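Local coordinates for protein rubisco operon transcriptional regulator (Synechocystis sp., PDB 5Y2W) that probably represses genes of carbon acquisition as a LysR-type transcription factor, its regulatory domain binding the metabolite 2-phosphoglycolate, at residues I102-K115 with V132-I146. Residues are numbered along the deposited sequence; the frame is centred on the assembly and turned at random.
Sequences ITALNDEAFIMREK and VDVRVRLELGSNEAI. With PGA (2-phosphoglycolic acid), chain B.
V134 fits against the root of F110: its CB sits 3.6 Å from F110 CB, CG2 approaches the ring obliquely, and CG1 drops into the bend of the type II turn L105–E108, against L105 O. Two residues back, V132 sends its two methyls apart, CG1 to L105 CB and CG2 to I102 CG1. M112 CG, anti to its carbonyl carbon (chi1 -76°), lies 3.8 Å from V136 CG1, the two side chains crossing at about a right angle. I111 packs elsewhere: its CG2 is the knob filling the hollow between L138 CB, L140 CD1 and I146 CG1.

The backbones run parallel. R135 bonds to E108 and F110, M112 to L138 and L140; where the register slips by one between these pairs, a water joins F110 O to R137 N. At the outer end, N106 OD1 takes D133 N at 2.9 Å.

R113 folds over I146, with CD 3.5 Å from I146 CD1, and bends at chi2 and chi3 bring its guanidinium back toward N143. E114 grips the guanidinium side-on, nearly in its plane, NE to OE2 and NH1 to OE1, while NH2 reaches N143 OD1 (2.9 Å), the amide standing almost perpendicular. NH1 is thereby aimed at PGA O2P, 2.9 Å away. With R113 cut back to an alanine, the phosphate would probably lose one of its positive partners, E114 its salt bridge, and a gap would open beside I146 CD1.

F110 meets F127 of helix 118-129 edge-to-face and also touches V158 of strand 157-160, so the contact packs between helix and sheet in one half of this periplasmic-binding-protein-like domain. Strand 138-140 pairs in parallel with a strand of the second subunit, carrying the sheet across the dimer interface.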
# COMPACT_ATOMS: atom_id res chain seq x y z
N ILE A 102 -21.88 -15.58 -13.19
CA ILE A 102 -20.78 -14.74 -13.52
C ILE A 102 -21.18 -13.75 -14.61
O ILE A 102 -20.67 -12.63 -14.64
CB ILE A 102 -19.52 -15.55 -13.90
CG1 ILE A 102 -18.32 -14.60 -14.02
CG2 ILE A 102 -19.75 -16.32 -15.19
CD1 ILE A 102 -16.96 -15.27 -13.95
N THR A 103 -22.12 -14.16 -15.47
CA THR A 103 -22.77 -13.29 -16.46
C THR A 103 -23.34 -11.98 -15.91
O THR A 103 -23.32 -10.95 -16.62
CB THR A 103 -23.94 -14.02 -17.19
OG1 THR A 103 -24.85 -14.61 -16.23
CG2 THR A 103 -23.40 -15.11 -18.12
N ALA A 104 -23.74 -11.97 -14.64
CA ALA A 104 -24.15 -10.70 -14.00
C ALA A 104 -23.05 -9.61 -13.92
O ALA A 104 -23.33 -8.42 -13.62
CB ALA A 104 -24.74 -10.98 -12.61
N LEU A 105 -21.80 -9.98 -14.17
CA LEU A 105 -20.72 -8.98 -14.12
C LEU A 105 -20.57 -8.14 -15.39
O LEU A 105 -19.91 -7.11 -15.38
CB LEU A 105 -19.36 -9.65 -13.81
CG LEU A 105 -19.27 -10.27 -12.41
CD1 LEU A 105 -17.85 -10.71 -12.13
CD2 LEU A 105 -19.78 -9.32 -11.36
N ASN A 106 -21.18 -8.59 -16.47
CA ASN A 106 -21.08 -7.93 -17.74
C ASN A 106 -21.49 -6.47 -17.69
O ASN A 106 -22.58 -6.16 -17.25
CB ASN A 106 -21.99 -8.65 -18.72
CG ASN A 106 -21.31 -9.84 -19.32
OD1 ASN A 106 -20.25 -9.70 -19.90
ND2 ASN A 106 -21.91 -11.00 -19.17
N ASP A 107 -20.62 -5.59 -18.13
CA ASP A 107 -20.88 -4.16 -18.13
C ASP A 107 -20.98 -3.50 -16.77
O ASP A 107 -21.25 -2.31 -16.71
CB ASP A 107 -22.09 -3.83 -19.02
CG ASP A 107 -21.80 -4.15 -20.45
OD1 ASP A 107 -21.04 -3.38 -21.04
OD2 ASP A 107 -22.25 -5.21 -20.97
N GLU A 108 -20.74 -4.24 -15.69
CA GLU A 108 -20.55 -3.62 -14.38
C GLU A 108 -19.36 -2.72 -14.36
O GLU A 108 -18.35 -3.00 -15.02
CB GLU A 108 -20.31 -4.66 -13.31
CG GLU A 108 -21.56 -5.40 -12.88
CD GLU A 108 -22.45 -4.61 -11.92
OE1 GLU A 108 -21.93 -3.79 -11.09
OE2 GLU A 108 -23.70 -4.81 -12.02
N ALA A 109 -19.48 -1.61 -13.62
CA ALA A 109 -18.38 -0.68 -13.44
C ALA A 109 -17.39 -1.43 -12.56
O ALA A 109 -17.75 -1.93 -11.47
CB ALA A 109 -18.81 0.62 -12.76
N PHE A 110 -16.16 -1.51 -13.04
CA PHE A 110 -15.15 -2.40 -12.46
C PHE A 110 -13.79 -1.71 -12.40
O PHE A 110 -13.24 -1.28 -13.43
CB PHE A 110 -15.04 -3.66 -13.30
CG PHE A 110 -14.27 -4.76 -12.64
CD1 PHE A 110 -12.89 -4.75 -12.65
CD2 PHE A 110 -14.93 -5.79 -12.02
CE1 PHE A 110 -12.17 -5.75 -12.02
CE2 PHE A 110 -14.24 -6.80 -11.40
CZ PHE A 110 -12.84 -6.79 -11.40
N ILE A 111 -13.22 -1.64 -11.20
CA ILE A 111 -11.98 -0.94 -11.01
C ILE A 111 -10.88 -1.93 -11.12
O ILE A 111 -10.90 -2.96 -10.45
CB ILE A 111 -11.95 -0.30 -9.61
CG1 ILE A 111 -13.16 0.63 -9.42
CG2 ILE A 111 -10.63 0.44 -9.41
CD1 ILE A 111 -13.71 0.67 -8.01
N MET A 112 -9.87 -1.62 -11.91
CA MET A 112 -8.77 -2.55 -12.08
C MET A 112 -7.51 -2.08 -11.33
O MET A 112 -7.32 -0.91 -11.09
CB MET A 112 -8.40 -2.65 -13.55
CG MET A 112 -9.33 -3.46 -14.41
SD MET A 112 -9.05 -5.25 -14.36
CE MET A 112 -10.30 -5.95 -15.45
N ARG A 113 -6.68 -3.02 -10.92
CA ARG A 113 -5.34 -2.76 -10.45
C ARG A 113 -4.46 -2.32 -11.64
O ARG A 113 -4.86 -2.47 -12.80
CB ARG A 113 -4.75 -4.07 -9.85
CG ARG A 113 -5.27 -4.44 -8.46
CD ARG A 113 -4.62 -3.63 -7.37
NE ARG A 113 -3.17 -3.79 -7.46
CZ ARG A 113 -2.46 -4.81 -6.96
NH1 ARG A 113 -1.15 -4.87 -7.25
NH2 ARG A 113 -3.05 -5.74 -6.19
N GLU A 114 -3.28 -1.79 -11.33
CA GLU A 114 -2.23 -1.44 -12.33
C GLU A 114 -1.78 -2.66 -13.12
O GLU A 114 -1.86 -3.80 -12.60
CB GLU A 114 -1.03 -0.80 -11.66
CG GLU A 114 -0.05 -1.74 -10.91
CD GLU A 114 -0.60 -2.33 -9.59
OE1 GLU A 114 0.13 -3.17 -9.00
OE2 GLU A 114 -1.75 -1.99 -9.17
N LYS A 115 -1.40 -2.43 -14.38
CA LYS A 115 -0.68 -3.38 -15.21
C LYS A 115 0.55 -3.86 -14.45
O LYS A 115 1.25 -3.05 -13.86
CB LYS A 115 -0.23 -2.74 -16.54
CG LYS A 115 -1.36 -2.44 -17.52
CD LYS A 115 -0.87 -1.96 -18.89
CE LYS A 115 -2.03 -1.57 -19.81
NZ LYS A 115 -2.99 -0.58 -19.20
N VAL A 132 -16.82 -12.38 -20.28
CA VAL A 132 -17.38 -11.34 -19.41
C VAL A 132 -16.69 -10.06 -19.83
O VAL A 132 -15.48 -10.05 -19.94
CB VAL A 132 -17.08 -11.64 -17.93
CG1 VAL A 132 -17.19 -10.39 -17.06
CG2 VAL A 132 -17.99 -12.74 -17.44
N ASP A 133 -17.45 -9.01 -20.04
CA ASP A 133 -16.87 -7.69 -20.37
C ASP A 133 -17.33 -6.75 -19.30
O ASP A 133 -18.54 -6.61 -19.10
CB ASP A 133 -17.36 -7.15 -21.73
CG ASP A 133 -16.97 -8.03 -22.91
OD1 ASP A 133 -15.81 -8.53 -22.99
OD2 ASP A 133 -17.83 -8.22 -23.79
N VAL A 134 -16.38 -6.09 -18.63
CA VAL A 134 -16.72 -5.14 -17.57
C VAL A 134 -16.35 -3.78 -18.05
O VAL A 134 -15.50 -3.65 -18.89
CB VAL A 134 -15.98 -5.40 -16.25
CG1 VAL A 134 -16.64 -6.53 -15.53
CG2 VAL A 134 -14.48 -5.69 -16.49
N ARG A 135 -16.98 -2.77 -17.47
CA ARG A 135 -16.71 -1.40 -17.86
C ARG A 135 -15.61 -0.82 -16.96
O ARG A 135 -15.79 -0.61 -15.78
CB ARG A 135 -18.00 -0.59 -17.74
CG ARG A 135 -17.87 0.80 -18.30
CD ARG A 135 -19.21 1.49 -18.55
NE ARG A 135 -19.06 2.82 -19.18
CZ ARG A 135 -18.83 3.96 -18.53
NH1 ARG A 135 -18.72 3.99 -17.21
NH2 ARG A 135 -18.71 5.11 -19.20
N VAL A 136 -14.45 -0.63 -17.51
CA VAL A 136 -13.33 -0.14 -16.73
C VAL A 136 -13.02 1.31 -17.07
O VAL A 136 -12.77 1.63 -18.19
CB VAL A 136 -12.08 -0.98 -17.02
CG1 VAL A 136 -10.91 -0.51 -16.18
CG2 VAL A 136 -12.38 -2.45 -16.78
N ARG A 137 -13.00 2.18 -16.08
CA ARG A 137 -12.46 3.52 -16.27
C ARG A 137 -11.38 3.94 -15.23
O ARG A 137 -10.72 4.96 -15.40
CB ARG A 137 -13.62 4.51 -16.35
CG ARG A 137 -14.38 4.36 -17.67
CD ARG A 137 -15.17 5.60 -18.00
NE ARG A 137 -16.17 5.84 -16.94
CZ ARG A 137 -16.24 6.91 -16.13
NH1 ARG A 137 -17.22 6.96 -15.24
NH2 ARG A 137 -15.35 7.93 -16.19
N LEU A 138 -11.22 3.15 -14.18
CA LEU A 138 -10.26 3.39 -13.13
C LEU A 138 -9.32 2.23 -13.08
O LEU A 138 -9.74 1.09 -12.90
CB LEU A 138 -10.94 3.53 -11.79
CG LEU A 138 -11.91 4.69 -11.62
CD1 LEU A 138 -12.56 4.69 -10.27
CD2 LEU A 138 -11.13 5.98 -11.83
N GLU A 139 -8.05 2.53 -13.26
CA GLU A 139 -6.97 1.61 -13.02
C GLU A 139 -6.24 2.19 -11.83
O GLU A 139 -5.54 3.19 -11.96
CB GLU A 139 -6.11 1.53 -14.27
CG GLU A 139 -4.81 0.83 -14.08
CD GLU A 139 -4.03 0.70 -15.36
OE1 GLU A 139 -2.77 0.80 -15.28
OE2 GLU A 139 -4.67 0.47 -16.43
N LEU A 140 -6.44 1.60 -10.64
CA LEU A 140 -5.87 2.13 -9.39
C LEU A 140 -4.79 1.24 -8.81
O LEU A 140 -5.05 0.14 -8.36
CB LEU A 140 -6.93 2.39 -8.36
CG LEU A 140 -8.10 3.26 -8.78
CD1 LEU A 140 -9.06 3.44 -7.61
CD2 LEU A 140 -7.60 4.60 -9.27
N GLY A 141 -3.55 1.73 -8.82
CA GLY A 141 -2.40 0.96 -8.40
C GLY A 141 -2.20 0.66 -6.90
O GLY A 141 -1.09 0.79 -6.37
N SER A 142 -3.23 0.20 -6.21
CA SER A 142 -3.11 -0.14 -4.80
C SER A 142 -4.39 -0.79 -4.41
O SER A 142 -5.46 -0.33 -4.81
CB SER A 142 -2.95 1.14 -4.00
OG SER A 142 -3.44 1.03 -2.68
N ASN A 143 -4.31 -1.89 -3.67
CA ASN A 143 -5.52 -2.48 -3.07
C ASN A 143 -6.30 -1.52 -2.19
O ASN A 143 -7.54 -1.58 -2.13
CB ASN A 143 -5.19 -3.76 -2.30
CG ASN A 143 -4.51 -4.81 -3.18
OD1 ASN A 143 -5.08 -5.32 -4.16
ND2 ASN A 143 -3.27 -5.11 -2.85
N GLU A 144 -5.61 -0.65 -1.47
CA GLU A 144 -6.31 0.20 -0.51
C GLU A 144 -7.06 1.23 -1.35
O GLU A 144 -8.16 1.54 -1.07
CB GLU A 144 -5.36 0.94 0.43
CG GLU A 144 -4.07 0.19 0.72
CD GLU A 144 -4.39 -1.01 1.55
OE1 GLU A 144 -5.15 -0.75 2.52
OE2 GLU A 144 -3.94 -2.17 1.23
N ALA A 145 -6.41 1.74 -2.39
CA ALA A 145 -7.05 2.74 -3.29
C ALA A 145 -8.34 2.18 -3.84
O ALA A 145 -9.33 2.88 -3.85
CB ALA A 145 -6.12 3.08 -4.43
N ILE A 146 -8.32 0.89 -4.26
CA ILE A 146 -9.46 0.26 -4.78
C ILE A 146 -10.54 0.09 -3.74
O ILE A 146 -11.71 0.35 -4.02
CB ILE A 146 -9.15 -1.10 -5.43
CG1 ILE A 146 -8.30 -0.90 -6.65
CG2 ILE A 146 -10.45 -1.76 -5.83
CD1 ILE A 146 -7.85 -2.17 -7.34
P PGA B . -0.48 -8.27 -7.03
O1P PGA B . -0.52 -9.66 -6.22
O2P PGA B . -0.02 -7.23 -6.07
O3P PGA B . -1.93 -8.09 -7.54
O4P PGA B . 0.61 -8.46 -8.02
C2 PGA B . -1.20 -9.92 -5.00
C1 PGA B . -1.91 -11.26 -5.00
O1 PGA B . -2.56 -11.62 -3.97
O2 PGA B . -1.82 -11.97 -6.03
O HOH W 1 -13.50 1.50 -13.43